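Local atomic coordinates of SmhB (Serratia marcescens, PDB entry 6ZZ5), a protein that serves as the B component of Smh, a tripartite alpha-pore-forming toxin, and is captured here in its soluble, largely helical form before any pore has assembled. Residues V35-F40 with E45-I50; N140-V145 with G263-Q268. All coordinates share one frame; numbering follows the deposited sequence.

Contact 1: residues V35-F40 with E45-I50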
loop_
_atom_site.group_PDB
_atom_site.type_symbol
_atom_site.label_atom_id
_atom_site.label_comp_id
_atom_site.label_asym_id
_atom_site.label_seq_id
_atom_site.Cartn_x
_atom_site.Cartn_y
_atom_site.Cartn_z
ATOM N N VAL A 35 11.524 14.162 -18.048
ATOM C CA VAL A 35 11.968 15.556 -17.931
ATOM C C VAL A 35 12.582 15.950 -19.285
ATOM O O VAL A 35 13.170 15.123 -20.044
ATOM C CB VAL A 35 12.923 15.772 -16.734
ATOM C CG1 VAL A 35 12.357 15.248 -15.447
ATOM C CG2 VAL A 35 14.318 15.217 -16.970
ATOM N N ASP A 36 12.518 17.236 -19.537
ATOM C CA ASP A 36 12.962 17.854 -20.790
ATOM C C ASP A 36 13.795 19.078 -20.384
ATOM O O ASP A 36 13.216 20.058 -19.926
ATOM C CB ASP A 36 11.726 18.232 -21.600
ATOM C CG ASP A 36 12.085 18.854 -22.930
ATOM O OD1 ASP A 36 13.325 19.030 -23.187
ATOM O OD2 ASP A 36 11.130 19.203 -23.662
ATOM N N PHE A 37 15.104 19.003 -20.496
ATOM C CA PHE A 37 15.993 20.149 -20.224
ATOM C C PHE A 37 16.502 20.657 -21.567
ATOM O O PHE A 37 17.623 21.139 -21.588
ATOM C CB PHE A 37 17.152 19.712 -19.333
ATOM C CG PHE A 37 16.771 19.308 -17.944
ATOM C CD1 PHE A 37 15.498 19.536 -17.443
ATOM C CD2 PHE A 37 17.708 18.658 -17.152
ATOM C CE1 PHE A 37 15.156 19.099 -16.176
ATOM C CE2 PHE A 37 17.378 18.246 -15.874
ATOM C CZ PHE A 37 16.105 18.487 -15.379
ATOM N N GLY A 38 15.696 20.495 -22.630
ATOM C CA GLY A 38 16.084 20.743 -24.031
ATOM C C GLY A 38 16.600 22.156 -24.206
ATOM O O GLY A 38 17.540 22.379 -25.009
ATOM N N ARG A 39 16.050 23.092 -23.430
ATOM C CA ARG A 39 16.407 24.523 -23.553
ATOM C C ARG A 39 17.864 24.761 -23.101
ATOM O O ARG A 39 18.457 25.685 -23.636
ATOM C CB ARG A 39 15.332 25.357 -22.850
ATOM C CG ARG A 39 13.949 25.205 -23.480
ATOM C CD ARG A 39 12.892 25.944 -22.675
ATOM N NE ARG A 39 13.294 27.336 -22.456
ATOM C CZ ARG A 39 13.106 28.335 -23.322
ATOM N NH1 ARG A 39 12.517 28.097 -24.483
ATOM N NH2 ARG A 39 13.519 29.558 -23.030
ATOM N N PHE A 40 18.474 23.917 -22.253
ATOM C CA PHE A 40 19.827 24.169 -21.673
ATOM C C PHE A 40 20.815 23.076 -22.075
ATOM O O PHE A 40 20.892 22.041 -21.413
ATOM C CB PHE A 40 19.667 24.330 -20.162
ATOM C CG PHE A 40 18.562 25.287 -19.782
ATOM C CD1 PHE A 40 18.774 26.670 -19.780
ATOM C CD2 PHE A 40 17.292 24.808 -19.463
ATOM C CE1 PHE A 40 17.746 27.544 -19.447
ATOM C CE2 PHE A 40 16.265 25.689 -19.131
ATOM C CZ PHE A 40 16.491 27.057 -19.132
ATOM N N GLU A 45 23.249 15.751 -19.947
ATOM C CA GLU A 45 23.630 14.523 -19.198
ATOM C C GLU A 45 22.706 14.308 -17.974
ATOM O O GLU A 45 22.379 13.138 -17.604
ATOM C CB GLU A 45 25.116 14.574 -18.830
ATOM C CG GLU A 45 25.682 13.198 -18.574
ATOM C CD GLU A 45 25.408 12.202 -19.702
ATOM O OE1 GLU A 45 25.241 12.653 -20.901
ATOM O OE2 GLU A 45 25.302 10.985 -19.381
ATOM N N SER A 46 22.337 15.393 -17.298
ATOM C CA SER A 46 21.448 15.353 -16.127
ATOM C C SER A 46 20.072 14.887 -16.602
ATOM O O SER A 46 19.541 14.049 -15.935
ATOM C CB SER A 46 21.408 16.672 -15.409
ATOM O OG SER A 46 22.675 16.868 -14.807
ATOM N N GLU A 47 19.561 15.397 -17.733
ATOM C CA GLU A 47 18.273 14.906 -18.292
ATOM C C GLU A 47 18.343 13.377 -18.487
ATOM O O GLU A 47 17.391 12.712 -18.135
ATOM C CB GLU A 47 17.901 15.636 -19.587
ATOM C CG GLU A 47 16.712 15.015 -20.319
ATOM C CD GLU A 47 16.379 15.685 -21.661
ATOM O OE1 GLU A 47 15.951 14.975 -22.580
ATOM O OE2 GLU A 47 16.455 16.932 -21.748
ATOM N N ARG A 48 19.394 12.857 -19.095
ATOM C CA ARG A 48 19.523 11.397 -19.381
ATOM C C ARG A 48 19.559 10.594 -18.098
ATOM O O ARG A 48 18.888 9.557 -18.025
ATOM C CB ARG A 48 20.729 11.131 -20.274
ATOM C CG ARG A 48 20.442 11.525 -21.719
ATOM C CD ARG A 48 20.828 10.449 -22.714
ATOM N NE ARG A 48 22.259 10.593 -22.875
ATOM C CZ ARG A 48 22.851 11.214 -23.883
ATOM N NH1 ARG A 48 22.138 11.696 -24.889
ATOM N NH2 ARG A 48 24.168 11.306 -23.905
ATOM N N GLN A 49 20.345 11.041 -17.127
ATOM C CA GLN A 49 20.434 10.324 -15.832
ATOM C C GLN A 49 19.043 10.282 -15.168
ATOM O O GLN A 49 18.645 9.227 -14.647
ATOM C CB GLN A 49 21.505 10.976 -14.939
ATOM C CG GLN A 49 22.916 10.723 -15.432
ATOM C CD GLN A 49 23.958 11.607 -14.788
ATOM O OE1 GLN A 49 23.679 12.464 -13.955
ATOM N NE2 GLN A 49 25.178 11.484 -15.265
ATOM N N ILE A 50 18.367 11.421 -15.115
ATOM C CA ILE A 50 17.038 11.503 -14.440
ATOM C C ILE A 50 16.051 10.572 -15.146
ATOM O O ILE A 50 15.246 9.915 -14.470
ATOM C CB ILE A 50 16.552 12.951 -14.417
ATOM C CG1 ILE A 50 17.437 13.799 -13.495
ATOM C CG2 ILE A 50 15.078 13.012 -14.044
ATOM C CD1 ILE A 50 17.247 15.238 -13.747
#
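Ser46 opens the contact, its CB standing at the edge of the Phe37 ring. One residue on, Glu47 supplies a polar link from helix 44-92 to the loop leading into it; Asn51 ND2, bonded to Val35 O, adds a second. With CG anti to the backbone N (chi1 170°) and the chain extended beyond, the Glu47 carboxylate reaches the loop backbone, sliding past the oppositely running Phe37 side chain. Phe37 N donates to Glu47 OE2 over 2.8 Å at an N-H...O angle of 160°, approaching from above the carboxylate plane. Ile50 adds the apolar share: its CD1 lies 3.7 Å from Phe37 CE2, obliquely to the ring, while its CG2 is 3.7 Å from Val35 CG2. Val35 CG2 lies over the rim of one face of the Phe37 ring. Helix 252-300 packs on the loop too, Val256 and Ile260 against Val35 and Glu253 against Phe37. Asp36 OD1 accepts from Gly38 N at 2.8 Å, an Asx turn. Consecutive loop amides are thus each taken by a carboxylate, yet Asp36 OD1 and Glu47 OE2 sit 4.0 Å apart, a proximity that might raise their proton affinity slightly, an effect the two N-H donors and solvent would offset.

Contact 2: residues N140-V145 with G263-Q268; sequences NYQLIV and GYRGLQ
Tyr141 and Tyr264 form the close-packed half of this meeting between helices 99-151 and 252-300. CD2 of Tyr264 lies 3.8 Å from CB of Tyr141 and almost as near to its CG, so the rim of one ring rests against the root of the other side chain. The rings meet obliquely, centroids 5.9 Å apart and planes at 52°. Both side chains are buried; the hydroxyl of Tyr141 is satisfied by the backbone carbonyl of Ala257, and the Tyr264 side chain also packs on Ala56 and His60 of helix 44-92. The other half is polar, looser and only partly buried. Gln142, bent at chi2 (-53°), brings its amide to the edge of the Arg265 guanidinium, the two planes nearly perpendicular. Arg265 NE gives Gln142 OE1 a straight but weak hydrogen bond of 3.3 Å. A water bridges the same pair, accepting from Gln142 NE2 at 3.2 Å and from Arg265 NH2 at 3.3 Å. The stronger partner of Arg265 is Asp167, a salt bridge through NH1. A buried apolar seam with polar residues at its margin is how amphipathic helices pack in a bundle, here the long helical bundle of a soluble alpha-pore-forming toxin component.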
loop_
_atom_site.group_PDB
_atom_site.type_symbol
_atom_site.label_atom_id
_atom_site.label_comp_id
_atom_site.label_asym_id
_atom_site.label_seq_id
_atom_site.Cartn_x
_atom_site.Cartn_y
_atom_site.Cartn_z
ATOM N N ASN A 140 20.855 6.229 -4.828
ATOM C CA ASN A 140 21.768 6.588 -5.954
ATOM C C ASN A 140 21.185 7.765 -6.760
ATOM O O ASN A 140 21.966 8.611 -7.143
ATOM C CB ASN A 140 22.135 5.372 -6.808
ATOM C CG ASN A 140 23.228 4.586 -6.125
ATOM O OD1 ASN A 140 24.301 5.115 -5.829
ATOM N ND2 ASN A 140 22.982 3.337 -5.825
ATOM N N TYR A 141 19.865 7.814 -6.947
ATOM C CA TYR A 141 19.162 8.890 -7.688
ATOM C C TYR A 141 19.537 10.242 -7.076
ATOM O O TYR A 141 19.762 11.194 -7.837
ATOM C CB TYR A 141 17.645 8.704 -7.764
ATOM C CG TYR A 141 16.960 9.877 -8.436
ATOM C CD1 TYR A 141 16.780 9.910 -9.797
ATOM C CD2 TYR A 141 16.671 11.024 -7.714
ATOM C CE1 TYR A 141 16.274 11.038 -10.422
ATOM C CE2 TYR A 141 16.172 12.172 -8.316
ATOM C CZ TYR A 141 15.977 12.177 -9.689
ATOM O OH TYR A 141 15.440 13.274 -10.306
ATOM N N GLN A 142 19.569 10.371 -5.750
ATOM C CA GLN A 142 19.845 11.690 -5.103
ATOM C C GLN A 142 21.201 12.241 -5.542
ATOM O O GLN A 142 21.326 13.446 -5.604
ATOM C CB GLN A 142 19.809 11.577 -3.571
ATOM C CG GLN A 142 18.404 11.410 -3.015
ATOM C CD GLN A 142 17.449 12.487 -3.497
ATOM O OE1 GLN A 142 16.446 12.209 -4.121
ATOM N NE2 GLN A 142 17.762 13.727 -3.209
ATOM N N LEU A 143 22.166 11.417 -5.918
ATOM C CA LEU A 143 23.488 11.917 -6.390
ATOM C C LEU A 143 23.288 12.800 -7.633
ATOM O O LEU A 143 23.954 13.829 -7.748
ATOM C CB LEU A 143 24.442 10.770 -6.704
ATOM C CG LEU A 143 24.701 9.764 -5.578
ATOM C CD1 LEU A 143 25.729 8.751 -6.035
ATOM C CD2 LEU A 143 25.156 10.451 -4.303
ATOM N N ILE A 144 22.343 12.420 -8.501
ATOM C CA ILE A 144 22.034 13.130 -9.770
ATOM C C ILE A 144 21.606 14.577 -9.453
ATOM O O ILE A 144 22.022 15.500 -10.129
ATOM C CB ILE A 144 20.960 12.357 -10.559
ATOM C CG1 ILE A 144 21.453 10.947 -10.926
ATOM C CG2 ILE A 144 20.533 13.155 -11.792
ATOM C CD1 ILE A 144 20.397 10.008 -11.400
ATOM N N VAL A 145 20.761 14.751 -8.446
ATOM C CA VAL A 145 20.183 16.048 -8.043
ATOM C C VAL A 145 21.301 16.951 -7.528
ATOM O O VAL A 145 21.324 18.141 -7.926
ATOM C CB VAL A 145 19.081 15.862 -6.977
ATOM C CG1 VAL A 145 18.464 17.216 -6.636
ATOM C CG2 VAL A 145 18.002 14.889 -7.425
ATOM N N GLY A 263 9.778 11.744 -4.991
ATOM C CA GLY A 263 8.849 10.721 -5.496
ATOM C C GLY A 263 9.474 9.336 -5.444
ATOM O O GLY A 263 8.766 8.380 -5.139
ATOM N N TYR A 264 10.755 9.228 -5.770
ATOM C CA TYR A 264 11.483 7.950 -5.812
ATOM C C TYR A 264 11.642 7.465 -4.361
ATOM O O TYR A 264 11.370 6.269 -4.065
ATOM C CB TYR A 264 12.792 8.132 -6.576
ATOM C CG TYR A 264 13.354 6.939 -7.310
ATOM C CD1 TYR A 264 12.987 5.644 -7.008
ATOM C CD2 TYR A 264 14.248 7.120 -8.341
ATOM C CE1 TYR A 264 13.486 4.564 -7.698
ATOM C CE2 TYR A 264 14.709 6.042 -9.095
ATOM C CZ TYR A 264 14.341 4.764 -8.766
ATOM O OH TYR A 264 14.782 3.695 -9.472
ATOM N N ARG A 265 12.056 8.357 -3.461
ATOM C CA ARG A 265 12.189 8.011 -2.014
ATOM C C ARG A 265 10.819 7.644 -1.459
ATOM O O ARG A 265 10.765 6.700 -0.702
ATOM C CB ARG A 265 12.918 9.124 -1.249
ATOM C CG ARG A 265 14.423 9.013 -1.558
ATOM C CD ARG A 265 15.387 9.953 -0.803
ATOM N NE ARG A 265 15.082 11.306 -1.248
ATOM C CZ ARG A 265 14.332 12.192 -0.600
ATOM N NH1 ARG A 265 13.805 11.857 0.566
ATOM N NH2 ARG A 265 14.133 13.394 -1.138
ATOM N N GLY A 266 9.772 8.379 -1.835
ATOM C CA GLY A 266 8.384 8.142 -1.365
ATOM C C GLY A 266 7.888 6.776 -1.824
ATOM O O GLY A 266 7.163 6.076 -1.036
ATOM N N LEU A 267 8.302 6.339 -3.028
ATOM C CA LEU A 267 7.934 4.994 -3.534
ATOM C C LEU A 267 8.629 3.945 -2.645
ATOM O O LEU A 267 7.953 2.971 -2.222
ATOM C CB LEU A 267 8.330 4.839 -5.000
ATOM C CG LEU A 267 8.061 3.476 -5.604
ATOM C CD1 LEU A 267 6.592 3.083 -5.500
ATOM C CD2 LEU A 267 8.560 3.440 -7.035
ATOM N N GLN A 268 9.873 4.179 -2.263
ATOM C CA GLN A 268 10.579 3.301 -1.308
ATOM C C GLN A 268 9.862 3.282 0.055
ATOM O O GLN A 268 9.639 2.179 0.604
ATOM C CB GLN A 268 12.054 3.652 -1.161
ATOM C CG GLN A 268 12.763 2.593 -0.308
ATOM C CD GLN A 268 12.755 2.964 1.155
ATOM O OE1 GLN A 268 13.027 4.111 1.468
ATOM N NE2 GLN A 268 12.517 1.990 2.019
HETATM O O HOH W 1 14.940 15.195 -3.777
#

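Overall arrangement
Contacts 1 and 2 lie in series along the chain, on the same side of its centre, with their own centres about 16 Å apart. Contact 1 is the more peripheral, about 31 Å from the centre of the chain against about 19 Å for contact 2. Helices 44-92 and 99-151, successive in the chain, bring them together: Ile50 CG1 meets Ile144 CG2 at 3.6 Å, and Ile50 CG2 approaches Tyr141 OH at 3.8 Å. Helix 252-300 is shared as well, since Val35 packs on its Ile260, which also touches Tyr141. A local loop-to-helix closure and a contact between helices distant in sequence thereby join in one continuous stretch of bundle packing.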